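Local atomic coordinates of periplasmic solute binding protein (Candidatus liberibacter, PDB entry 4CL2), a protein that binds manganese or zinc ions in the periplasm and probably delivers them for uptake into the cell. Residues E145-S150 / D261-S266; G173-L178 / T268-T273. All blocks are in the same frame, centred on the assembly; numbering follows the deposited sequence. Where two conformers were deposited one is given.

Both interactions use helix 259-274, the last helix of the chain, along successive turns. In interaction 1, residues 261-266 face the long helix 133-158; the contact is partly buried, with one isoleucine-leucine touch on its inner side and a serine and an arginine sharing a sulfate ion at the surface. Interaction 2 continues with residues 268-273, whose Ile270 points into the interior against the turn and helix start at 173-178. It is wholly buried and wholly apolar, with no hydrogen bond across it. Helix 259-274 thus meets helix 133-158 with a small apolar touch and a polar outer edge, and turns Ile270 to the core, the two contact centres lying about 13 Å apart.

Interaction 1 (E145-S150 / D261-S266); sequences EKIRNS and DLLRFS. With SO4 (sulfate ion), chain E.
Ile147 and Ser150, one turn apart on helix 133-158, meet Leu263 and Arg264 of helix 259-274. Helix packs on helix: the long helix that links the two lobes, as in ZnuA-type (family 9) solute-binding proteins, here lies beside the C-terminal helix. No hydrogen bond passes directly between the two segments. On the buried side the CG2 methyl of Ile147 comes to 4.4 Å from CD1 of Leu263; branched aliphatic side chains suit this place, where Leu111 and Met115 of helix 111-128 also pack on Ile147.

Toward solvent the chemistry becomes polar: the long arginine reaches across the gap and the small serine hydroxyl leaves room for an anion between the helices. CB of Arg264 leaves the backbone in the direction of helix 133-158, and CG lies anti to the backbone N (chi1 -176°), which carries the chain outward along Ser150. CD then passes 4.4 Å from CB of Ser150 and 3.4 Å from sulfate O2. A bend at chi3 (65°) turns the guanidinium edge, in plane, to that same oxygen. NE and CZ of Arg264 stay 4.1 and 4.0 Å from sulfate O2, and only NH1 comes to bonding distance. NH2 instead neighbours OD1 of Asp261 one helical turn back, a salt bridge of charge alone, because the oxygen lies well out of the guanidinium plane. The sulfate, probably from the crystallisation liquor, accepts through O2 from both helices: from Ser150 OG over a short 2.5 Å, and from Arg264 NH1 over 3.0 Å, with an N-H...O angle of 164°.

Interaction 2 (G173-L178 / T268-T273); sequences GCLVYL and TKIVDT
This is a buried, purely apolar contact in the interior of the C-terminal lobe, where the turn leading into helix 176-182 faces the C-terminal helix 259-274. Three side chains make it: Leu175, at the N-cap position of helix 176-182, Leu178 in its first turn, and Ile270 opposite. The backbones stand well apart, with the CA atoms of Leu175 and Ile270 10.7 Å from each other, and the side chains bridge that distance by meeting tip to tip.

Ile270 does so with a single methyl group. Its CG1 branch is extended at chi2 (168°), which carries CD1 away from its own helix and toward the two leucines. CD1 of Ile270 lies 3.7 Å from CD1 of Leu175, in close van der Waals contact, and 4.1 Å from CD2 of Leu178. Long aliphatic side chains suit this place because they can span the gap and bring no polar side-chain atom that would need a partner in a buried setting.

The metal ligand Glu172 directly precedes the segment 173-178, and the side chain of Leu175 is about 10 Å from the bound manganese. The contact lies close to the metal site in sequence and space without being part of it. Leu175, Leu178 and Ile270 all also touch Phe168 of strand 167-170, while on another side of helix 259-274 Val271 packs against Leu154 and Ile158 of helix 133-158.

Interaction 1 (E145-S150 / D261-S266)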
# COMPACT_ATOMS: atom_id res chain seq x y z
N GLU A 145 -8.81 10.77 -11.25
CA GLU A 145 -9.62 11.86 -10.79
C GLU A 145 -10.48 11.48 -9.62
O GLU A 145 -10.62 12.26 -8.69
CB GLU A 145 -10.49 12.48 -11.91
CG GLU A 145 -9.72 13.11 -13.06
CD GLU A 145 -8.50 13.96 -12.67
OE1 GLU A 145 -8.65 14.83 -11.76
OE2 GLU A 145 -7.41 13.74 -13.30
N LYS A 146 -11.05 10.29 -9.64
CA LYS A 146 -11.82 9.84 -8.49
C LYS A 146 -10.98 9.78 -7.20
O LYS A 146 -11.43 10.21 -6.15
CB LYS A 146 -12.42 8.47 -8.79
CG LYS A 146 -13.48 8.02 -7.82
CD LYS A 146 -14.09 6.68 -8.26
CE LYS A 146 -15.26 6.26 -7.36
NZ LYS A 146 -15.75 4.97 -7.94
N ILE A 147 -9.72 9.32 -7.31
CA ILE A 147 -8.82 9.22 -6.20
C ILE A 147 -8.48 10.63 -5.72
O ILE A 147 -8.53 10.94 -4.55
CB ILE A 147 -7.49 8.45 -6.58
CG1 ILE A 147 -7.74 6.96 -6.85
CG2 ILE A 147 -6.43 8.64 -5.43
CD1 ILE A 147 -7.90 6.13 -5.65
N ARG A 148 -8.11 11.50 -6.66
CA ARG A 148 -7.80 12.88 -6.31
C ARG A 148 -8.96 13.56 -5.59
O ARG A 148 -8.78 14.23 -4.55
CB ARG A 148 -7.32 13.70 -7.51
CG ARG A 148 -6.85 15.12 -7.13
CD ARG A 148 -6.43 15.91 -8.36
NE ARG A 148 -5.29 15.24 -8.94
CZ ARG A 148 -5.23 14.74 -10.17
NH1 ARG A 148 -6.24 14.85 -10.99
NH2 ARG A 148 -4.14 14.07 -10.53
N ASN A 149 -10.14 13.39 -6.11
CA ASN A 149 -11.32 14.03 -5.56
C ASN A 149 -11.61 13.59 -4.16
O ASN A 149 -12.04 14.40 -3.32
CB ASN A 149 -12.51 13.81 -6.48
CG ASN A 149 -12.42 14.63 -7.73
OD1 ASN A 149 -11.74 15.65 -7.76
ND2 ASN A 149 -13.15 14.21 -8.78
N SER A 150 -11.38 12.34 -3.85
CA SER A 150 -11.58 11.85 -2.48
C SER A 150 -10.50 12.16 -1.50
O SER A 150 -10.78 12.34 -0.31
CB SER A 150 -11.77 10.31 -2.38
OG SER A 150 -13.03 9.95 -2.90
N ASP A 261 -11.06 3.29 -1.00
CA ASP A 261 -11.63 3.24 0.34
C ASP A 261 -10.54 3.07 1.40
O ASP A 261 -10.65 3.63 2.47
CB ASP A 261 -12.61 2.13 0.49
CG ASP A 261 -13.89 2.34 -0.34
OD1 ASP A 261 -14.21 3.43 -0.73
OD2 ASP A 261 -14.58 1.36 -0.55
N LEU A 262 -9.51 2.33 1.09
CA LEU A 262 -8.40 2.14 2.00
C LEU A 262 -7.67 3.43 2.24
O LEU A 262 -7.38 3.80 3.41
CB LEU A 262 -7.40 1.09 1.47
CG LEU A 262 -6.16 0.82 2.32
CD1 LEU A 262 -5.82 -0.68 2.23
CD2 LEU A 262 -5.02 1.64 1.83
N LEU A 263 -7.28 4.14 1.19
CA LEU A 263 -6.63 5.43 1.37
C LEU A 263 -7.55 6.38 2.13
O LEU A 263 -7.12 7.11 3.01
CB LEU A 263 -6.33 6.08 0.01
CG LEU A 263 -5.17 5.47 -0.75
CD1 LEU A 263 -5.01 6.22 -2.06
CD2 LEU A 263 -3.86 5.49 0.02
N ARG A 264 -8.81 6.45 1.71
CA ARG A 264 -9.75 7.37 2.32
C ARG A 264 -9.94 7.07 3.83
O ARG A 264 -9.92 7.96 4.67
CB ARG A 264 -11.08 7.34 1.60
CG ARG A 264 -12.06 8.36 2.12
CD ARG A 264 -13.35 8.35 1.28
NE ARG A 264 -14.02 7.10 1.41
CZ ARG A 264 -15.14 6.75 0.78
NH1 ARG A 264 -15.70 7.56 -0.12
NH2 ARG A 264 -15.68 5.56 1.06
N PHE A 265 -10.11 5.80 4.18
CA PHE A 265 -10.26 5.45 5.58
C PHE A 265 -9.06 5.80 6.41
O PHE A 265 -9.18 6.46 7.43
CB PHE A 265 -10.59 3.96 5.76
CG PHE A 265 -10.82 3.57 7.16
CD1 PHE A 265 -12.07 3.62 7.73
CD2 PHE A 265 -9.74 3.14 7.94
CE1 PHE A 265 -12.23 3.34 9.06
CE2 PHE A 265 -9.90 2.85 9.27
CZ PHE A 265 -11.14 2.95 9.83
N SER A 266 -7.88 5.35 5.98
CA SER A 266 -6.69 5.57 6.78
C SER A 266 -6.32 7.04 6.86
O SER A 266 -6.00 7.47 7.94
CB SER A 266 -5.55 4.72 6.24
OG SER A 266 -5.90 3.32 6.46
S SO4 E . -15.77 11.33 -1.05
O1 SO4 E . -15.41 12.14 0.11
O2 SO4 E . -14.83 10.20 -1.12
O3 SO4 E . -15.66 12.18 -2.26
O4 SO4 E . -17.14 10.83 -0.98

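Interaction 2 (G173-L178 / T268-T273)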
# COMPACT_ATOMS: atom_id res chain seq x y z
N GLY A 173 6.34 0.20 9.64
CA GLY A 173 6.71 1.44 8.87
C GLY A 173 5.91 1.58 7.59
O GLY A 173 6.47 1.67 6.47
N CYS A 174 4.60 1.65 7.72
CA CYS A 174 3.71 1.60 6.58
C CYS A 174 3.42 2.97 5.97
O CYS A 174 2.78 3.01 4.95
CB CYS A 174 2.39 0.94 7.02
SG CYS A 174 1.59 1.71 8.42
N LEU A 175 3.80 4.05 6.64
CA LEU A 175 3.40 5.40 6.17
C LEU A 175 4.57 6.21 5.70
O LEU A 175 4.43 7.45 5.49
CB LEU A 175 2.63 6.24 7.23
CG LEU A 175 1.30 5.63 7.69
CD1 LEU A 175 0.62 6.52 8.72
CD2 LEU A 175 0.36 5.26 6.56
N VAL A 176 5.73 5.60 5.48
CA VAL A 176 6.92 6.39 5.15
C VAL A 176 6.74 7.13 3.82
O VAL A 176 7.24 8.27 3.70
CB VAL A 176 8.21 5.60 5.17
CG1 VAL A 176 8.44 5.04 6.57
CG2 VAL A 176 8.21 4.47 4.14
N TYR A 177 6.09 6.50 2.85
CA TYR A 177 5.77 7.20 1.59
C TYR A 177 4.72 8.29 1.71
O TYR A 177 4.83 9.35 1.02
CB TYR A 177 5.42 6.22 0.50
CG TYR A 177 6.57 5.29 0.12
CD1 TYR A 177 6.79 4.07 0.80
CD2 TYR A 177 7.45 5.61 -0.91
CE1 TYR A 177 7.85 3.23 0.46
CE2 TYR A 177 8.49 4.78 -1.26
CZ TYR A 177 8.69 3.56 -0.57
OH TYR A 177 9.75 2.77 -0.95
N LEU A 178 3.69 8.09 2.54
CA LEU A 178 2.75 9.14 2.86
C LEU A 178 3.45 10.36 3.48
O LEU A 178 3.16 11.51 3.17
CB LEU A 178 1.66 8.65 3.79
CG LEU A 178 0.46 9.57 3.92
CD1 LEU A 178 -0.24 9.68 2.58
CD2 LEU A 178 -0.49 9.08 4.98
N THR A 268 -8.42 9.57 6.59
CA THR A 268 -9.44 10.18 7.45
C THR A 268 -9.14 9.98 8.90
O THR A 268 -9.21 10.87 9.75
CB THR A 268 -10.89 9.68 7.04
OG1 THR A 268 -11.21 10.05 5.72
CG2 THR A 268 -11.91 10.21 8.01
N LYS A 269 -8.78 8.75 9.27
CA LYS A 269 -8.50 8.44 10.61
C LYS A 269 -7.26 9.22 11.15
O LYS A 269 -7.24 9.75 12.22
CB LYS A 269 -8.34 6.93 10.79
CG LYS A 269 -8.21 6.55 12.23
CD LYS A 269 -8.60 5.09 12.45
CE LYS A 269 -8.49 4.78 13.90
NZ LYS A 269 -9.63 5.35 14.70
N ILE A 270 -6.25 9.33 10.28
CA ILE A 270 -5.08 10.12 10.66
C ILE A 270 -5.43 11.60 10.90
O ILE A 270 -5.11 12.13 11.94
CB ILE A 270 -4.00 9.98 9.59
CG1 ILE A 270 -3.50 8.54 9.58
CG2 ILE A 270 -2.89 11.01 9.87
CD1 ILE A 270 -2.65 8.27 8.37
N VAL A 271 -6.17 12.20 9.97
CA VAL A 271 -6.45 13.63 10.09
C VAL A 271 -7.37 13.86 11.28
O VAL A 271 -7.22 14.83 12.02
CB VAL A 271 -6.97 14.26 8.77
CG1 VAL A 271 -8.31 13.78 8.37
CG2 VAL A 271 -7.09 15.76 8.89
N ASP A 272 -8.27 12.90 11.53
CA ASP A 272 -9.21 13.06 12.68
C ASP A 272 -8.54 12.95 14.00
O ASP A 272 -9.05 13.36 15.03
CB ASP A 272 -10.34 12.03 12.60
CG ASP A 272 -11.35 12.37 11.60
OD1 ASP A 272 -11.27 13.48 10.95
OD2 ASP A 272 -12.15 11.48 11.22
N THR A 273 -7.37 12.33 14.00
CA THR A 273 -6.57 12.11 15.17
C THR A 273 -5.80 13.35 15.46
O THR A 273 -5.83 13.89 16.56
CB THR A 273 -5.53 10.99 14.89
OG1 THR A 273 -5.61 9.97 15.87
CG2 THR A 273 -4.10 11.56 14.86